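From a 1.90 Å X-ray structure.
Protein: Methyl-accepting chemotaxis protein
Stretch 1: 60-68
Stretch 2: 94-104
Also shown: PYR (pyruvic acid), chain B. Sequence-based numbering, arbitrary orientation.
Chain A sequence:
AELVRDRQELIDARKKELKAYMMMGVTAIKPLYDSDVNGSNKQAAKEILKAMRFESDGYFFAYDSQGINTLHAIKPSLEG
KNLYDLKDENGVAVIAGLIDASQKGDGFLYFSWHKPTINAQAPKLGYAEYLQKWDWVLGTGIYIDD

Stretch 1 60-68: FFAYDSQGI
Stretch 2 94-104: VIAGLIDASQK

This is a small, mostly apolar packing of a short strand and the beta turn that follows it against one side of a helix, closed by a single hydrogen bond near the helix's far end and burying 347 Å² over both surfaces. Residues 61-63 are extended, with phi/psi near -136/161 at Phe 61 and -131/150 at Tyr 63, so alternate side chains, those of Phe 61 and Tyr 63, point toward the helix while Ala 62 stays out of reach. The helix runs from Val 94 with regular i to i+4 bonds and offers Ile 95, Leu 98 and Ile 99, a spacing of three and four that places all three on the side turned to the strand and turn. Gln 103 extends this row by one more turn.

The register is set by two CA-CA pairs: Ser 65 CA to Ile 99 CA at 6.4 Å and Gly 67 CA to Ile 95 CA at 6.0 Å. Along the turn, sequence therefore rises as it falls along the helix. Phe 61 (chi1 53°, p) brings CE1 to 3.7 Å from CD1 of Leu 98 (m, t). Tyr 63 (chi1 -67°, m; chi2 -95°) lays a ring face against Ile 95 (m, p), whose CG1 lies 3.6 Å from the ring centroid and 19° off the normal, a CH-pi contact.

Asp 64 to Gly 67 form a type I turn, closed by Gly 67 N to Asp 64 O at 3.0 Å. The Asp 64 side chain (chi1 72°, p) braces it from within: OD1 accepts from Ile 68 N at 3.0 Å and, weakly, from Gln 66 N at 3.0 Å. Ile 99 (m, t) puts CD1 against this backbone, 3.6 Å from both Asp 64 O and Ser 65 O. Gly 67 has two reasons to be glycine: at phi/psi 89/11 a CB would jam against the preceding carbonyl, and an ideal CB would sit a tight 3.4 Å from Ile 95 CG2. Gly 67 CA already lies 3.5 Å from Ile 95 CG2.

The polar link comes from Gln 103 (m, t, chi3 -12°), which reaches back to donate NE2 to OG of Ser 65 (m) at 3.0 Å, with an N-H...O angle of 149°.

Pyruvic acid uses the same aromatic pair. Tyr 63 OH donates to PYR O3 at 2.7 Å, PYR CA lies over one face of Phe 61, and PYR CB rests 3.7 Å from Leu 98 CD1. Leu 98 thus touches both Phe 61 and the ligand.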

# COMPACT_ATOMS: atom_id res chain seq x y z
N PHE A 60 7.37 -6.68 -2.63
CA PHE A 60 8.23 -6.83 -1.45
C PHE A 60 9.21 -8.00 -1.52
O PHE A 60 8.93 -9.05 -2.14
CB PHE A 60 7.38 -7.05 -0.20
CG PHE A 60 6.61 -5.84 0.22
CD1 PHE A 60 7.24 -4.81 0.92
CD2 PHE A 60 5.26 -5.74 -0.07
CE1 PHE A 60 6.54 -3.68 1.34
CE2 PHE A 60 4.51 -4.61 0.34
CZ PHE A 60 5.15 -3.56 1.04
N PHE A 61 10.34 -7.80 -0.83
CA PHE A 61 11.31 -8.85 -0.55
C PHE A 61 11.72 -8.70 0.92
O PHE A 61 11.54 -7.62 1.52
CB PHE A 61 12.54 -8.72 -1.49
CG PHE A 61 13.17 -7.35 -1.46
CD1 PHE A 61 14.03 -6.99 -0.39
CD2 PHE A 61 12.92 -6.40 -2.45
CE1 PHE A 61 14.61 -5.71 -0.36
CE2 PHE A 61 13.48 -5.11 -2.41
CZ PHE A 61 14.34 -4.77 -1.36
N ALA A 62 12.30 -9.74 1.51
CA ALA A 62 12.93 -9.57 2.83
C ALA A 62 14.13 -10.46 2.99
O ALA A 62 14.17 -11.56 2.40
CB ALA A 62 11.91 -9.79 3.98
N TYR A 63 15.13 -9.98 3.75
CA TYR A 63 16.35 -10.75 4.04
C TYR A 63 16.59 -10.68 5.54
O TYR A 63 16.22 -9.68 6.16
CB TYR A 63 17.58 -10.14 3.32
CG TYR A 63 17.48 -10.27 1.81
CD1 TYR A 63 18.09 -11.34 1.13
CD2 TYR A 63 16.74 -9.34 1.07
CE1 TYR A 63 17.97 -11.47 -0.26
CE2 TYR A 63 16.64 -9.45 -0.35
CZ TYR A 63 17.23 -10.54 -0.98
OH TYR A 63 17.12 -10.66 -2.35
N ASP A 64 17.20 -11.71 6.13
CA ASP A 64 17.62 -11.60 7.52
C ASP A 64 18.97 -10.88 7.61
O ASP A 64 19.53 -10.50 6.60
CB ASP A 64 17.55 -12.94 8.30
CG ASP A 64 18.63 -13.93 7.89
OD1 ASP A 64 19.60 -13.53 7.21
OD2 ASP A 64 18.50 -15.14 8.26
N SER A 65 19.48 -10.66 8.82
CA SER A 65 20.71 -9.88 9.00
C SER A 65 21.96 -10.57 8.46
O SER A 65 22.98 -9.90 8.21
CB SER A 65 20.93 -9.47 10.48
OG SER A 65 19.94 -8.54 10.85
N GLN A 66 21.88 -11.89 8.25
CA GLN A 66 22.99 -12.63 7.60
C GLN A 66 22.91 -12.63 6.06
O GLN A 66 23.77 -13.19 5.40
CB GLN A 66 23.07 -14.09 8.12
CG GLN A 66 22.98 -14.24 9.69
CD GLN A 66 23.74 -13.16 10.44
OE1 GLN A 66 24.98 -13.07 10.36
NE2 GLN A 66 23.00 -12.34 11.20
N GLY A 67 21.87 -12.00 5.51
CA GLY A 67 21.70 -11.90 4.05
C GLY A 67 20.93 -13.08 3.44
O GLY A 67 20.93 -13.24 2.21
N ILE A 68 20.32 -13.90 4.28
CA ILE A 68 19.50 -15.03 3.81
C ILE A 68 18.11 -14.50 3.43
O ILE A 68 17.43 -13.86 4.24
CB ILE A 68 19.38 -16.13 4.84
CG1 ILE A 68 20.77 -16.70 5.17
CG2 ILE A 68 18.47 -17.30 4.28
CD1 ILE A 68 20.78 -17.51 6.49
N VAL A 94 24.34 -5.45 -2.92
CA VAL A 94 22.94 -5.08 -2.74
C VAL A 94 22.36 -5.47 -1.37
O VAL A 94 21.72 -4.64 -0.71
CB VAL A 94 22.05 -5.72 -3.89
CG1 VAL A 94 20.53 -5.36 -3.70
CG2 VAL A 94 22.55 -5.23 -5.27
N ILE A 95 22.54 -6.74 -0.98
CA ILE A 95 21.90 -7.27 0.23
C ILE A 95 22.56 -6.64 1.47
O ILE A 95 21.87 -6.18 2.42
CB ILE A 95 21.88 -8.84 0.26
CG1 ILE A 95 20.72 -9.39 -0.59
CG2 ILE A 95 21.48 -9.37 1.64
CD1 ILE A 95 20.66 -8.93 -1.96
N ALA A 96 23.88 -6.61 1.47
CA ALA A 96 24.58 -6.00 2.61
C ALA A 96 24.21 -4.51 2.71
O ALA A 96 24.03 -3.98 3.81
CB ALA A 96 26.08 -6.15 2.45
N GLY A 97 24.10 -3.86 1.55
CA GLY A 97 23.75 -2.44 1.50
C GLY A 97 22.36 -2.17 2.05
O GLY A 97 22.16 -1.18 2.75
N LEU A 98 21.39 -3.04 1.75
CA LEU A 98 20.02 -2.86 2.25
C LEU A 98 19.94 -3.15 3.74
O LEU A 98 19.18 -2.47 4.49
CB LEU A 98 19.00 -3.72 1.50
CG LEU A 98 18.68 -3.28 0.06
CD1 LEU A 98 18.07 -4.48 -0.75
CD2 LEU A 98 17.69 -2.11 0.10
N ILE A 99 20.71 -4.14 4.18
CA ILE A 99 20.66 -4.50 5.60
C ILE A 99 21.20 -3.27 6.36
O ILE A 99 20.58 -2.81 7.32
CB ILE A 99 21.52 -5.74 5.92
CG1 ILE A 99 20.83 -7.02 5.37
CG2 ILE A 99 21.72 -5.89 7.44
CD1 ILE A 99 21.88 -8.19 5.19
N ASP A 100 22.34 -2.76 5.91
CA ASP A 100 22.94 -1.57 6.58
C ASP A 100 22.08 -0.30 6.46
O ASP A 100 21.94 0.44 7.45
CB ASP A 100 24.34 -1.30 6.06
CG ASP A 100 25.34 -2.40 6.48
OD1 ASP A 100 25.03 -3.25 7.38
OD2 ASP A 100 26.44 -2.39 5.89
N ALA A 101 21.52 -0.03 5.28
CA ALA A 101 20.61 1.12 5.12
C ALA A 101 19.46 1.07 6.13
O ALA A 101 19.11 2.10 6.75
CB ALA A 101 20.05 1.22 3.69
N SER A 102 18.84 -0.11 6.25
CA SER A 102 17.69 -0.22 7.12
C SER A 102 18.05 -0.11 8.61
O SER A 102 17.25 0.40 9.41
CB SER A 102 16.92 -1.54 6.87
OG SER A 102 17.59 -2.65 7.44
N GLN A 103 19.24 -0.56 8.99
CA GLN A 103 19.59 -0.59 10.43
C GLN A 103 20.37 0.64 10.90
O GLN A 103 20.16 1.12 12.02
CB GLN A 103 20.40 -1.85 10.73
CG GLN A 103 19.54 -3.14 10.63
CD GLN A 103 20.34 -4.42 10.71
OE1 GLN A 103 21.57 -4.44 10.63
NE2 GLN A 103 19.62 -5.55 10.80
N LYS A 104 21.28 1.12 10.07
CA LYS A 104 22.23 2.20 10.45
C LYS A 104 22.05 3.43 9.58
O LYS A 104 22.75 4.42 9.75
CB LYS A 104 23.68 1.74 10.23
CG LYS A 104 24.04 0.41 10.84
CD LYS A 104 25.51 0.23 10.90
CE LYS A 104 26.13 -0.05 9.55
NZ LYS A 104 27.50 -0.60 9.79
C PYR B . 14.97 -7.08 -4.93
O PYR B . 15.12 -5.84 -5.34
OXT PYR B . 13.99 -7.80 -5.44
CA PYR B . 15.83 -7.65 -3.96
O3 PYR B . 15.60 -8.86 -3.62
CB PYR B . 17.02 -6.92 -3.34